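Local structure of N-ACETYLMURAMOYL-L-ALANINE AMIDASE CwlV (Paenibacillus polymyxa, 1JWQ) at residues A[22-27]-A[154-159]; A[34-39]-A[159-164]; A[50-53]-A[58-61]; A[73-78]-A[102-107]; A[107-112]-A[121-126]. The protein probably hydrolyses, through this zinc-binding catalytic domain, the amide bond between N-acetylmuramic acid and L-alanine in bacterial cell-wall peptidoglycan. All coordinates share one frame; numbering follows the deposited sequence.

Interaction 1 of 5, residues A[22-27]-A[154-159]; sequences RKNYEK and TLFDED. With ZN (zinc ion), chain B.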
# COMPACT_ATOMS: atom_id res chain seq x y z
N ARG A 22 7.30 19.12 -6.52
CA ARG A 22 6.16 19.60 -7.29
C ARG A 22 6.11 18.94 -8.67
O ARG A 22 5.36 19.37 -9.55
CB ARG A 22 6.22 21.12 -7.44
N LYS A 23 6.90 17.89 -8.85
CA LYS A 23 6.95 17.17 -10.12
C LYS A 23 6.40 15.75 -10.03
O LYS A 23 6.26 15.07 -11.04
CB LYS A 23 8.39 17.12 -10.63
N ASN A 24 6.10 15.31 -8.81
CA ASN A 24 5.58 13.96 -8.60
C ASN A 24 4.25 13.95 -7.85
O ASN A 24 4.03 14.76 -6.95
CB ASN A 24 6.59 13.12 -7.81
CG ASN A 24 7.93 13.01 -8.50
OD1 ASN A 24 8.95 13.40 -7.94
ND2 ASN A 24 7.93 12.47 -9.71
N TYR A 25 3.38 13.02 -8.22
CA TYR A 25 2.07 12.86 -7.59
C TYR A 25 2.03 11.52 -6.86
O TYR A 25 2.57 10.53 -7.36
CB TYR A 25 0.96 12.85 -8.65
CG TYR A 25 0.64 14.20 -9.24
CD1 TYR A 25 0.07 14.29 -10.51
CD2 TYR A 25 0.86 15.38 -8.53
CE1 TYR A 25 -0.27 15.53 -11.06
CE2 TYR A 25 0.53 16.62 -9.07
CZ TYR A 25 -0.04 16.68 -10.33
OH TYR A 25 -0.37 17.91 -10.87
N GLU A 26 1.39 11.50 -5.71
CA GLU A 26 1.28 10.26 -4.94
C GLU A 26 0.57 9.16 -5.74
O GLU A 26 0.96 7.99 -5.68
CB GLU A 26 0.51 10.51 -3.64
CG GLU A 26 0.25 9.25 -2.83
CD GLU A 26 -0.77 9.47 -1.74
OE1 GLU A 26 -1.22 8.46 -1.13
OE2 GLU A 26 -1.14 10.64 -1.48
N LYS A 27 -0.46 9.53 -6.49
CA LYS A 27 -1.21 8.55 -7.28
C LYS A 27 -0.31 7.76 -8.21
O LYS A 27 -0.53 6.57 -8.45
CB LYS A 27 -2.32 9.23 -8.10
CG LYS A 27 -1.83 10.19 -9.18
CD LYS A 27 -2.97 10.61 -10.10
CE LYS A 27 -2.47 11.48 -11.25
NZ LYS A 27 -3.56 11.77 -12.25
N THR A 154 13.64 9.17 -3.23
CA THR A 154 13.79 7.75 -2.93
C THR A 154 12.54 6.96 -3.32
O THR A 154 12.64 5.90 -3.93
CB THR A 154 14.07 7.53 -1.44
OG1 THR A 154 15.35 8.11 -1.11
CG2 THR A 154 14.09 6.05 -1.10
N LEU A 155 11.36 7.48 -2.97
CA LEU A 155 10.13 6.77 -3.30
C LEU A 155 9.94 6.62 -4.81
O LEU A 155 9.30 5.67 -5.26
CB LEU A 155 8.91 7.48 -2.69
CG LEU A 155 8.36 6.80 -1.43
CD1 LEU A 155 9.41 6.85 -0.32
CD2 LEU A 155 7.08 7.48 -0.98
N PHE A 156 10.49 7.54 -5.59
CA PHE A 156 10.37 7.43 -7.03
C PHE A 156 11.59 6.80 -7.68
O PHE A 156 11.78 6.89 -8.90
CB PHE A 156 10.06 8.79 -7.66
CG PHE A 156 8.62 9.19 -7.53
CD1 PHE A 156 8.13 9.74 -6.35
CD2 PHE A 156 7.73 8.93 -8.57
CE1 PHE A 156 6.78 10.03 -6.21
CE2 PHE A 156 6.37 9.22 -8.43
CZ PHE A 156 5.89 9.77 -7.25
N ASP A 157 12.41 6.16 -6.87
CA ASP A 157 13.60 5.47 -7.36
C ASP A 157 13.16 4.04 -7.69
O ASP A 157 12.56 3.36 -6.86
CB ASP A 157 14.69 5.45 -6.29
CG ASP A 157 15.91 4.65 -6.72
OD1 ASP A 157 15.89 3.40 -6.60
OD2 ASP A 157 16.90 5.26 -7.18
N GLU A 158 13.46 3.60 -8.91
CA GLU A 158 13.08 2.27 -9.35
C GLU A 158 13.53 1.12 -8.47
O GLU A 158 12.75 0.22 -8.17
CB GLU A 158 13.56 2.03 -10.78
CG GLU A 158 12.51 2.37 -11.81
CD GLU A 158 11.22 1.60 -11.58
OE1 GLU A 158 10.98 0.59 -12.28
OE2 GLU A 158 10.45 2.01 -10.68
N ASP A 159 14.79 1.14 -8.04
CA ASP A 159 15.30 0.07 -7.20
C ASP A 159 14.57 0.04 -5.86
O ASP A 159 14.25 -1.04 -5.35
CB ASP A 159 16.81 0.23 -6.98
CG ASP A 159 17.58 0.19 -8.28
OD1 ASP A 159 17.23 -0.64 -9.15
OD2 ASP A 159 18.54 0.97 -8.44
ZN ZN B . -2.86 8.70 0.04
O HOH W 1 -1.76 9.21 1.66
O HOH W 2 -4.53 9.16 1.49
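The loop running into helix 26-42 meets the turn between helices 149-155 and 158-176 where Asn24 faces Phe156, their CA atoms 8.2 Å apart, with Tyr25 at the N-cap position of the first helix. The side chain of Asn24 lies over one face of the Phe156 ring. Its methylene makes a CH-pi contact, CB of Asn24 standing 3.7 Å from the centroid of the Phe156 ring and displaced toward the rim, while the amide stacks almost flat on the same ring, the planes 17° apart. At the ring edge the backbone O of Tyr25 lies in the plane, 3.4 Å from CZ of Phe156. With CG anti to its carbonyl carbon (chi1 -79°), Phe156 reaches across to the loop and also touches Phe29 of helix 26-42. Shortened to an alanine, Phe156 would probably leave a gap beside Phe29 and the Asn24 amide without the surface it lies on. Glu26, which follows Tyr25, points away and binds the zinc ion through OE1 at 2.0 Å, with His10, His80 and two waters as the other ligands. No hydrogen bond crosses between the segments; dispersion and the weakly polar ring edge join them, just ahead of a metal ligand in the chain.

Interaction 2 of 5, residues A[34-39]-A[159-164]; sequences ALKVES and DFQNRV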
# COMPACT_ATOMS: atom_id res chain seq x y z
N ALA A 34 1.61 -0.77 -6.79
CA ALA A 34 0.58 -1.79 -6.92
C ALA A 34 0.88 -2.72 -8.08
O ALA A 34 0.75 -3.94 -7.97
CB ALA A 34 -0.79 -1.13 -7.11
N LEU A 35 1.30 -2.16 -9.21
CA LEU A 35 1.61 -2.97 -10.39
C LEU A 35 2.81 -3.88 -10.13
O LEU A 35 2.83 -5.02 -10.59
CB LEU A 35 1.88 -2.06 -11.59
CG LEU A 35 0.68 -1.24 -12.07
CD1 LEU A 35 1.09 -0.39 -13.25
CD2 LEU A 35 -0.47 -2.17 -12.45
N LYS A 36 3.81 -3.37 -9.42
CA LYS A 36 4.99 -4.17 -9.11
C LYS A 36 4.64 -5.31 -8.16
O LYS A 36 5.11 -6.44 -8.33
CB LYS A 36 6.09 -3.30 -8.51
CG LYS A 36 6.81 -2.43 -9.53
CD LYS A 36 7.81 -1.50 -8.87
CE LYS A 36 8.50 -0.59 -9.89
NZ LYS A 36 9.32 -1.37 -10.85
N VAL A 37 3.82 -5.02 -7.15
CA VAL A 37 3.42 -6.05 -6.21
C VAL A 37 2.62 -7.11 -6.95
O VAL A 37 2.78 -8.31 -6.72
CB VAL A 37 2.59 -5.46 -5.04
CG1 VAL A 37 2.03 -6.57 -4.16
CG2 VAL A 37 3.46 -4.53 -4.21
N GLU A 38 1.78 -6.66 -7.88
CA GLU A 38 0.96 -7.58 -8.66
C GLU A 38 1.85 -8.53 -9.46
O GLU A 38 1.63 -9.75 -9.46
CB GLU A 38 0.05 -6.82 -9.62
CG GLU A 38 -0.97 -7.70 -10.32
CD GLU A 38 -1.70 -6.99 -11.43
OE1 GLU A 38 -2.80 -7.45 -11.80
OE2 GLU A 38 -1.18 -5.98 -11.93
N SER A 39 2.84 -7.98 -10.15
CA SER A 39 3.74 -8.79 -10.96
C SER A 39 4.43 -9.87 -10.14
O SER A 39 4.58 -11.01 -10.59
CB SER A 39 4.80 -7.91 -11.62
OG SER A 39 4.20 -6.92 -12.44
N ASP A 159 14.79 1.14 -8.04
CA ASP A 159 15.30 0.07 -7.20
C ASP A 159 14.57 0.04 -5.86
O ASP A 159 14.25 -1.04 -5.35
CB ASP A 159 16.81 0.23 -6.98
CG ASP A 159 17.58 0.19 -8.28
OD1 ASP A 159 17.23 -0.64 -9.15
OD2 ASP A 159 18.54 0.97 -8.44
N PHE A 160 14.31 1.21 -5.30
CA PHE A 160 13.60 1.32 -4.04
C PHE A 160 12.23 0.66 -4.18
O PHE A 160 11.86 -0.19 -3.37
CB PHE A 160 13.40 2.80 -3.67
CG PHE A 160 12.46 3.02 -2.51
CD1 PHE A 160 12.91 2.91 -1.20
CD2 PHE A 160 11.12 3.32 -2.73
CE1 PHE A 160 12.04 3.10 -0.12
CE2 PHE A 160 10.24 3.51 -1.66
CZ PHE A 160 10.70 3.40 -0.36
N GLN A 161 11.50 1.04 -5.22
CA GLN A 161 10.17 0.49 -5.47
C GLN A 161 10.19 -1.03 -5.59
O GLN A 161 9.36 -1.72 -5.01
CB GLN A 161 9.56 1.10 -6.73
CG GLN A 161 9.47 2.62 -6.67
CD GLN A 161 8.64 3.21 -7.80
OE1 GLN A 161 8.34 2.53 -8.79
NE2 GLN A 161 8.27 4.48 -7.67
N ASN A 162 11.14 -1.55 -6.35
CA ASN A 162 11.23 -3.00 -6.54
C ASN A 162 11.48 -3.73 -5.23
O ASN A 162 10.89 -4.77 -4.97
CB ASN A 162 12.32 -3.34 -7.55
CG ASN A 162 11.95 -2.93 -8.96
OD1 ASN A 162 10.81 -3.13 -9.39
ND2 ASN A 162 12.91 -2.38 -9.70
N ARG A 163 12.36 -3.16 -4.41
CA ARG A 163 12.71 -3.75 -3.13
C ARG A 163 11.50 -3.73 -2.19
O ARG A 163 11.20 -4.72 -1.52
CB ARG A 163 13.86 -2.96 -2.51
CG ARG A 163 14.37 -3.52 -1.21
CD ARG A 163 15.05 -2.44 -0.41
NE ARG A 163 15.84 -1.54 -1.25
CZ ARG A 163 16.04 -0.26 -0.97
NH1 ARG A 163 15.50 0.26 0.12
NH2 ARG A 163 16.80 0.48 -1.76
N VAL A 164 10.82 -2.60 -2.15
CA VAL A 164 9.65 -2.43 -1.30
C VAL A 164 8.49 -3.28 -1.78
O VAL A 164 7.76 -3.86 -0.98
CB VAL A 164 9.23 -0.94 -1.25
CG1 VAL A 164 7.93 -0.79 -0.47
CG2 VAL A 164 10.33 -0.13 -0.58
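CG of Lys36 is anti to its own carbonyl carbon (chi1 -76°), and the chain then runs straight until a bend at the last torsion (chi4 -64°) turns NZ onto the side-chain amide of Asn162. NZ of Lys36 donates to OD1 of Asn162 over 2.7 Å, tilted 34° out of the carbonyl plane. The ammonium also forms a salt bridge with Glu158, one turn earlier on the helix of Asn162, so its charge is probably shared between a carboxylate and a neutral amide oxygen. Nearer the backbone, the lysine methylenes cross Gln161 at about a right angle: CD of Lys36 is 3.8 Å from CB of Gln161, and CE of Lys36 lies 3.3 Å from OE1 of Gln161. At the other end of that amide, NE2 of Gln161 donates to the backbone O of Leu155, which fixes the group. Lys36 thus lays an aliphatic stem against a buried residue and carries its charge to the exposed Asn162. The contact pairs helix 26-42 with helix 158-176, neighbours along one layer of the alpha-beta-alpha fold. Val37 turns to Ala165 and Ile168 of the second helix and to Ile6 of strand 2-8, and Ala34 also packs on that strand.

Interaction 3 of 5, residues A[50-53]-A[58-61]; sequences VLTR and FLEL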
# COMPACT_ATOMS: atom_id res chain seq x y z
N VAL A 50 -5.97 -9.15 -7.40
CA VAL A 50 -6.89 -8.22 -8.03
C VAL A 50 -6.55 -6.80 -7.62
O VAL A 50 -6.42 -6.51 -6.43
CB VAL A 50 -8.35 -8.51 -7.61
CG1 VAL A 50 -9.27 -7.45 -8.20
CG2 VAL A 50 -8.76 -9.91 -8.08
N LEU A 51 -6.39 -5.92 -8.60
CA LEU A 51 -6.09 -4.53 -8.30
C LEU A 51 -7.34 -3.68 -8.49
O LEU A 51 -8.02 -3.80 -9.51
CB LEU A 51 -4.98 -4.00 -9.23
CG LEU A 51 -3.54 -4.13 -8.71
CD1 LEU A 51 -3.22 -5.58 -8.38
CD2 LEU A 51 -2.60 -3.59 -9.77
N THR A 52 -7.65 -2.84 -7.51
CA THR A 52 -8.82 -1.98 -7.63
C THR A 52 -8.65 -1.09 -8.86
O THR A 52 -9.62 -0.78 -9.55
CB THR A 52 -9.00 -1.09 -6.38
OG1 THR A 52 -7.80 -0.35 -6.14
CG2 THR A 52 -9.33 -1.95 -5.17
N ARG A 53 -7.41 -0.69 -9.13
CA ARG A 53 -7.11 0.12 -10.31
C ARG A 53 -5.74 -0.24 -10.85
O ARG A 53 -4.78 -0.41 -10.08
CB ARG A 53 -7.21 1.62 -10.01
CG ARG A 53 -6.02 2.23 -9.30
CD ARG A 53 -6.23 3.74 -9.19
NE ARG A 53 -5.18 4.39 -8.41
CZ ARG A 53 -4.11 4.99 -8.93
NH1 ARG A 53 -3.93 5.03 -10.25
NH2 ARG A 53 -3.22 5.56 -8.12
N PHE A 58 -10.13 7.14 -11.69
CA PHE A 58 -10.67 7.59 -10.41
C PHE A 58 -11.56 6.51 -9.81
O PHE A 58 -12.32 5.85 -10.52
CB PHE A 58 -11.46 8.88 -10.59
CG PHE A 58 -12.10 9.38 -9.32
CD1 PHE A 58 -13.39 8.98 -8.97
CD2 PHE A 58 -11.40 10.21 -8.46
CE1 PHE A 58 -13.97 9.42 -7.78
CE2 PHE A 58 -11.97 10.65 -7.26
CZ PHE A 58 -13.26 10.25 -6.93
N LEU A 59 -11.46 6.34 -8.50
CA LEU A 59 -12.26 5.36 -7.78
C LEU A 59 -12.64 5.89 -6.41
O LEU A 59 -11.77 6.31 -5.65
CB LEU A 59 -11.48 4.05 -7.59
CG LEU A 59 -11.46 3.05 -8.74
CD1 LEU A 59 -10.61 1.85 -8.34
CD2 LEU A 59 -12.87 2.61 -9.05
N GLU A 60 -13.93 5.86 -6.10
CA GLU A 60 -14.41 6.32 -4.80
C GLU A 60 -13.95 5.30 -3.76
O GLU A 60 -13.70 4.14 -4.09
CB GLU A 60 -15.93 6.40 -4.80
CG GLU A 60 -16.50 7.36 -5.82
CD GLU A 60 -16.45 8.81 -5.36
OE1 GLU A 60 -15.54 9.17 -4.58
OE2 GLU A 60 -17.32 9.60 -5.79
N LEU A 61 -13.84 5.73 -2.51
CA LEU A 61 -13.42 4.83 -1.44
C LEU A 61 -14.37 3.64 -1.34
O LEU A 61 -13.94 2.50 -1.18
CB LEU A 61 -13.36 5.58 -0.11
CG LEU A 61 -12.41 6.78 -0.07
CD1 LEU A 61 -12.55 7.50 1.26
CD2 LEU A 61 -10.98 6.30 -0.28
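Arg53, whose CB touches Leu59, has NH2 of its buried guanidinium gripped by two backbone carbonyl groups, those of Lys27 and Gly9. NE of Arg53 donates to the backbone O of Ala8 and NH1 to that of Asp55, so that four carbonyl groups in all fix the rotation of the group. Across the contact, CD1 of Leu59 is 3.8 Å from CB of Arg53 and 3.9 Å from CB of Thr52, one branch sitting against two consecutive residues. The same methyl lies 3.1 Å from the backbone O of Thr52, a tight methyl-to-carbonyl approach, with no hydrogen bond between the segments. CG of Leu59 is anti to its carbonyl carbon (chi1 -83°), and the leucine stretches across with CD1 foremost. These residues belong to the crossover that leaves strand 47-51, an outermost strand of the central sheet, and leads to helix 61-70, with Glu60 at the N-cap position of that helix; Leu59 packs from the loop before the helix back onto the residues that follow the strand. OG1 of Thr52 is hydrogen-bonded to Asp7, whereas the side chain of the extended Arg53 comes within about 5 Å of that of the zinc ligand His10.

Interaction 4 of 5, residues A[73-78]-A[102-107]; sequences ANVFVS and KAFANV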
# COMPACT_ATOMS: atom_id res chain seq x y z
N ALA A 73 -12.18 -11.02 -0.81
CA ALA A 73 -10.74 -11.00 -0.64
C ALA A 73 -10.31 -11.60 0.69
O ALA A 73 -11.02 -11.51 1.69
CB ALA A 73 -10.22 -9.57 -0.76
N ASN A 74 -9.14 -12.24 0.71
CA ASN A 74 -8.61 -12.82 1.93
C ASN A 74 -7.85 -11.71 2.66
O ASN A 74 -7.77 -11.70 3.88
CB ASN A 74 -7.68 -13.99 1.61
CG ASN A 74 -8.44 -15.19 1.08
OD1 ASN A 74 -8.93 -15.19 -0.05
ND2 ASN A 74 -8.54 -16.23 1.91
N VAL A 75 -7.30 -10.78 1.88
CA VAL A 75 -6.59 -9.63 2.44
C VAL A 75 -6.76 -8.44 1.52
O VAL A 75 -7.02 -8.59 0.32
CB VAL A 75 -5.08 -9.88 2.63
CG1 VAL A 75 -4.86 -10.99 3.64
CG2 VAL A 75 -4.43 -10.22 1.29
N PHE A 76 -6.60 -7.25 2.09
CA PHE A 76 -6.71 -6.01 1.35
C PHE A 76 -5.54 -5.13 1.75
O PHE A 76 -5.26 -4.96 2.93
CB PHE A 76 -8.04 -5.34 1.70
CG PHE A 76 -8.26 -4.00 1.04
CD1 PHE A 76 -7.82 -2.83 1.65
CD2 PHE A 76 -8.93 -3.91 -0.18
CE1 PHE A 76 -8.05 -1.59 1.06
CE2 PHE A 76 -9.17 -2.67 -0.78
CZ PHE A 76 -8.73 -1.51 -0.15
N VAL A 77 -4.83 -4.60 0.76
CA VAL A 77 -3.69 -3.74 1.04
C VAL A 77 -3.83 -2.47 0.21
O VAL A 77 -3.88 -2.53 -1.02
CB VAL A 77 -2.35 -4.41 0.67
CG1 VAL A 77 -1.20 -3.45 0.96
CG2 VAL A 77 -2.18 -5.70 1.46
N SER A 78 -3.89 -1.33 0.89
CA SER A 78 -3.98 -0.06 0.20
C SER A 78 -2.59 0.57 0.28
O SER A 78 -2.01 0.65 1.36
CB SER A 78 -5.02 0.84 0.86
OG SER A 78 -5.24 2.00 0.08
N LYS A 102 -5.03 -6.62 12.77
CA LYS A 102 -3.76 -6.43 13.45
C LYS A 102 -2.70 -7.49 13.16
O LYS A 102 -1.53 -7.16 12.96
CB LYS A 102 -3.97 -6.33 14.97
CG LYS A 102 -4.97 -5.24 15.36
CD LYS A 102 -5.00 -5.02 16.87
CE LYS A 102 -3.71 -4.37 17.35
NZ LYS A 102 -3.75 -4.07 18.81
N ALA A 103 -3.10 -8.76 13.12
CA ALA A 103 -2.15 -9.84 12.85
C ALA A 103 -1.49 -9.61 11.50
O ALA A 103 -0.28 -9.73 11.35
CB ALA A 103 -2.85 -11.19 12.87
N PHE A 104 -2.32 -9.28 10.51
CA PHE A 104 -1.82 -9.03 9.17
C PHE A 104 -0.92 -7.79 9.17
O PHE A 104 0.14 -7.79 8.55
CB PHE A 104 -3.01 -8.84 8.22
CG PHE A 104 -2.62 -8.53 6.80
CD1 PHE A 104 -1.49 -9.11 6.22
CD2 PHE A 104 -3.42 -7.70 6.03
CE1 PHE A 104 -1.16 -8.84 4.88
CE2 PHE A 104 -3.10 -7.42 4.69
CZ PHE A 104 -1.97 -8.00 4.12
N ALA A 105 -1.32 -6.74 9.88
CA ALA A 105 -0.49 -5.54 9.93
C ALA A 105 0.89 -5.89 10.51
O ALA A 105 1.92 -5.42 10.02
CB ALA A 105 -1.16 -4.46 10.78
N ASN A 106 0.90 -6.71 11.56
CA ASN A 106 2.16 -7.12 12.18
C ASN A 106 3.05 -7.87 11.20
O ASN A 106 4.23 -7.57 11.06
CB ASN A 106 1.90 -8.00 13.41
CG ASN A 106 1.30 -7.23 14.57
OD1 ASN A 106 1.72 -6.11 14.88
ND2 ASN A 106 0.31 -7.82 15.23
N VAL A 107 2.48 -8.86 10.51
CA VAL A 107 3.27 -9.63 9.55
C VAL A 107 3.70 -8.72 8.40
O VAL A 107 4.88 -8.70 8.03
CB VAL A 107 2.46 -10.83 8.99
CG1 VAL A 107 3.26 -11.56 7.91
CG2 VAL A 107 2.13 -11.79 10.13
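Strand 75-82, an inner strand of the mixed sheet in this alpha-beta-alpha fold, is covered at its beginning by helix 102-116, and Phe104 is the helix residue that makes the contact. The axes of strand 75-78 and helix 102-107 pass 10.5 Å apart at a crossing angle of -56°. Phe104, with CG anti to its backbone N (chi1 178°), sends its ring across onto the strand. Over one face of that ring stands Val75, whose CG1 is 4.2 Å from the centroid of the Phe104 ring and only 12° off the normal, a nearly central CH-pi contact. CB of Val75 lies 3.8 Å from CE2 of Phe104, at the far end of the ring. Val77 comes to the edge, its CG2 3.5 Å from CZ of Phe104, and both valines cross the phenylalanine at about a right angle. The backbone O of Phe76 lies in the ring plane, 3.7 Å from CE2 of Phe104. The Phe76 side chain instead points to the other side of the sheet, against Val5 and Met136. Tyr175 of helix 158-176 and Val139 of strand 138-145 also touch Phe104. All four touching residues are buried and no hydrogen bond crosses, so helix and strand are held here by apolar packing, with a carbonyl at the ring edge as its one polar element.

Interaction 5 of 5, residues A[107-112]-A[121-126]; sequences VMHKYF and RGIRYG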
# COMPACT_ATOMS: atom_id res chain seq x y z
N VAL A 107 2.48 -8.86 10.51
CA VAL A 107 3.27 -9.63 9.55
C VAL A 107 3.70 -8.72 8.40
O VAL A 107 4.88 -8.70 8.03
CB VAL A 107 2.46 -10.83 8.99
CG1 VAL A 107 3.26 -11.56 7.91
CG2 VAL A 107 2.13 -11.79 10.13
N MET A 108 2.77 -7.95 7.85
CA MET A 108 3.10 -7.05 6.76
C MET A 108 4.25 -6.12 7.13
O MET A 108 5.24 -6.01 6.40
CB MET A 108 1.88 -6.22 6.35
CG MET A 108 2.18 -5.13 5.33
SD MET A 108 2.87 -5.79 3.79
CE MET A 108 1.36 -6.29 2.97
N HIS A 109 4.14 -5.45 8.27
CA HIS A 109 5.17 -4.52 8.71
C HIS A 109 6.53 -5.20 8.85
O HIS A 109 7.56 -4.61 8.54
CB HIS A 109 4.78 -3.88 10.04
CG HIS A 109 5.49 -2.58 10.31
ND1 HIS A 109 5.28 -1.45 9.56
CD2 HIS A 109 6.42 -2.25 11.24
CE1 HIS A 109 6.04 -0.47 10.01
NE2 HIS A 109 6.75 -0.93 11.03
N LYS A 110 6.52 -6.44 9.32
CA LYS A 110 7.74 -7.22 9.51
C LYS A 110 8.60 -7.29 8.24
O LYS A 110 9.83 -7.20 8.30
CB LYS A 110 7.38 -8.64 9.96
CG LYS A 110 8.58 -9.53 10.30
CD LYS A 110 8.13 -10.93 10.68
CE LYS A 110 9.27 -11.74 11.31
NZ LYS A 110 10.51 -11.72 10.49
N TYR A 111 7.95 -7.43 7.09
CA TYR A 111 8.69 -7.52 5.83
C TYR A 111 8.71 -6.23 5.03
O TYR A 111 9.66 -5.93 4.31
CB TYR A 111 8.11 -8.64 4.97
CG TYR A 111 8.17 -9.98 5.67
CD1 TYR A 111 7.09 -10.43 6.44
CD2 TYR A 111 9.32 -10.75 5.63
CE1 TYR A 111 7.18 -11.63 7.15
CE2 TYR A 111 9.42 -11.94 6.33
CZ TYR A 111 8.34 -12.37 7.09
OH TYR A 111 8.44 -13.55 7.80
N PHE A 112 7.64 -5.46 5.17
CA PHE A 112 7.48 -4.20 4.47
C PHE A 112 8.42 -3.09 4.99
O PHE A 112 9.16 -2.48 4.22
CB PHE A 112 6.01 -3.77 4.58
CG PHE A 112 5.76 -2.33 4.25
CD1 PHE A 112 5.06 -1.53 5.15
CD2 PHE A 112 6.17 -1.79 3.04
CE1 PHE A 112 4.78 -0.20 4.84
CE2 PHE A 112 5.90 -0.46 2.73
CZ PHE A 112 5.20 0.33 3.63
N ARG A 121 8.27 4.03 11.47
CA ARG A 121 7.30 4.74 12.29
C ARG A 121 6.27 3.79 12.89
O ARG A 121 5.30 4.22 13.53
CB ARG A 121 6.62 5.83 11.46
CG ARG A 121 7.57 6.89 10.91
CD ARG A 121 6.80 7.90 10.08
NE ARG A 121 5.80 8.58 10.90
CZ ARG A 121 5.95 9.79 11.42
NH1 ARG A 121 7.07 10.47 11.20
NH2 ARG A 121 5.00 10.30 12.19
N GLY A 122 6.49 2.49 12.70
CA GLY A 122 5.62 1.47 13.27
C GLY A 122 4.24 1.24 12.70
O GLY A 122 3.87 1.74 11.64
N ILE A 123 3.47 0.45 13.45
CA ILE A 123 2.10 0.09 13.11
C ILE A 123 1.18 0.98 13.94
O ILE A 123 1.32 1.05 15.16
CB ILE A 123 1.83 -1.39 13.43
CG1 ILE A 123 2.82 -2.25 12.63
CG2 ILE A 123 0.40 -1.75 13.08
CD1 ILE A 123 2.86 -3.71 13.06
N ARG A 124 0.25 1.65 13.28
CA ARG A 124 -0.65 2.57 13.97
C ARG A 124 -2.11 2.38 13.60
O ARG A 124 -2.44 1.82 12.56
CB ARG A 124 -0.24 4.00 13.64
CG ARG A 124 1.26 4.23 13.64
CD ARG A 124 1.61 5.66 13.25
NE ARG A 124 2.99 5.97 13.59
CZ ARG A 124 3.42 7.19 13.90
NH1 ARG A 124 2.58 8.21 13.91
NH2 ARG A 124 4.70 7.38 14.22
N TYR A 125 -2.99 2.86 14.48
CA TYR A 125 -4.41 2.79 14.22
C TYR A 125 -4.72 3.96 13.29
O TYR A 125 -4.21 5.06 13.47
CB TYR A 125 -5.22 2.94 15.51
CG TYR A 125 -6.70 3.17 15.26
CD1 TYR A 125 -7.22 4.46 15.17
CD2 TYR A 125 -7.56 2.10 15.07
CE1 TYR A 125 -8.57 4.68 14.90
CE2 TYR A 125 -8.91 2.30 14.80
CZ TYR A 125 -9.41 3.59 14.72
OH TYR A 125 -10.74 3.79 14.46
N GLY A 126 -5.54 3.70 12.28
CA GLY A 126 -5.92 4.74 11.35
C GLY A 126 -7.37 4.54 10.94
O GLY A 126 -7.74 3.48 10.44
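His109 and Ile123 form the close-packed part of this contact, within the beta-alpha-beta unit of strand 92-96, helix 102-116 and strand 120-125. The two side chains slide past each other in opposite directions. CG1 of Ile123 lies over one face of the imidazole, 3.9 Å from the centroid of the His109 ring in a CH-pi contact, and CD1 of Ile123 runs on to CB of His109 at 3.6 Å. Farther along the same face, NE2 of His109 is 3.5 Å from CA of Gly122. Gly122 has a positive phi (73°), a backbone angle that glycine adopts more readily than other residues. Both imidazole nitrogens are hydrogen-bonded, ND1 to Thr94 and NE2 to Asp120, which fixes the ring's rotation; the carboxylate may well polarise it. Replacing His109 by a leucine would probably leave Thr94 and Asp120 without their shared partner and the backbone of Gly122 without its flat cover. The other side of the contact is looser: Gly122 and Ile123 are partly exposed, and Lys110 points away into an exposed position. Arg124 serves its own strand, its guanidinium gripping a single acceptor side-on in its own plane, with NE of Arg124 2.9 Å and NH2 of Arg124 3.3 Å from the backbone O of Arg121.

How the interactions relate
All five contacts lie in one alpha-beta-alpha catalytic domain. Interaction 1 joins the loop and turn that lead into helices 26-42 and 158-176; interaction 2, its centre 13 Å away, joins the helices themselves. Their segments alternate along the chain and share Asp159. The other three are nested inside the loops these two close, in the order 3, 4, 5. Interactions 4 and 5, about 10 Å between centres, share Val107 and pack helix 102-116 on the sheet. Interaction 3 touches interactions 1 and 2 but lies across the chain's centre from interaction 5, about 22 Å away. Early and late parts of the sequence thus meet in interactions 1 and 2; interaction 1 holds the zinc ligand Glu26, with Arg53 of interaction 3 near it.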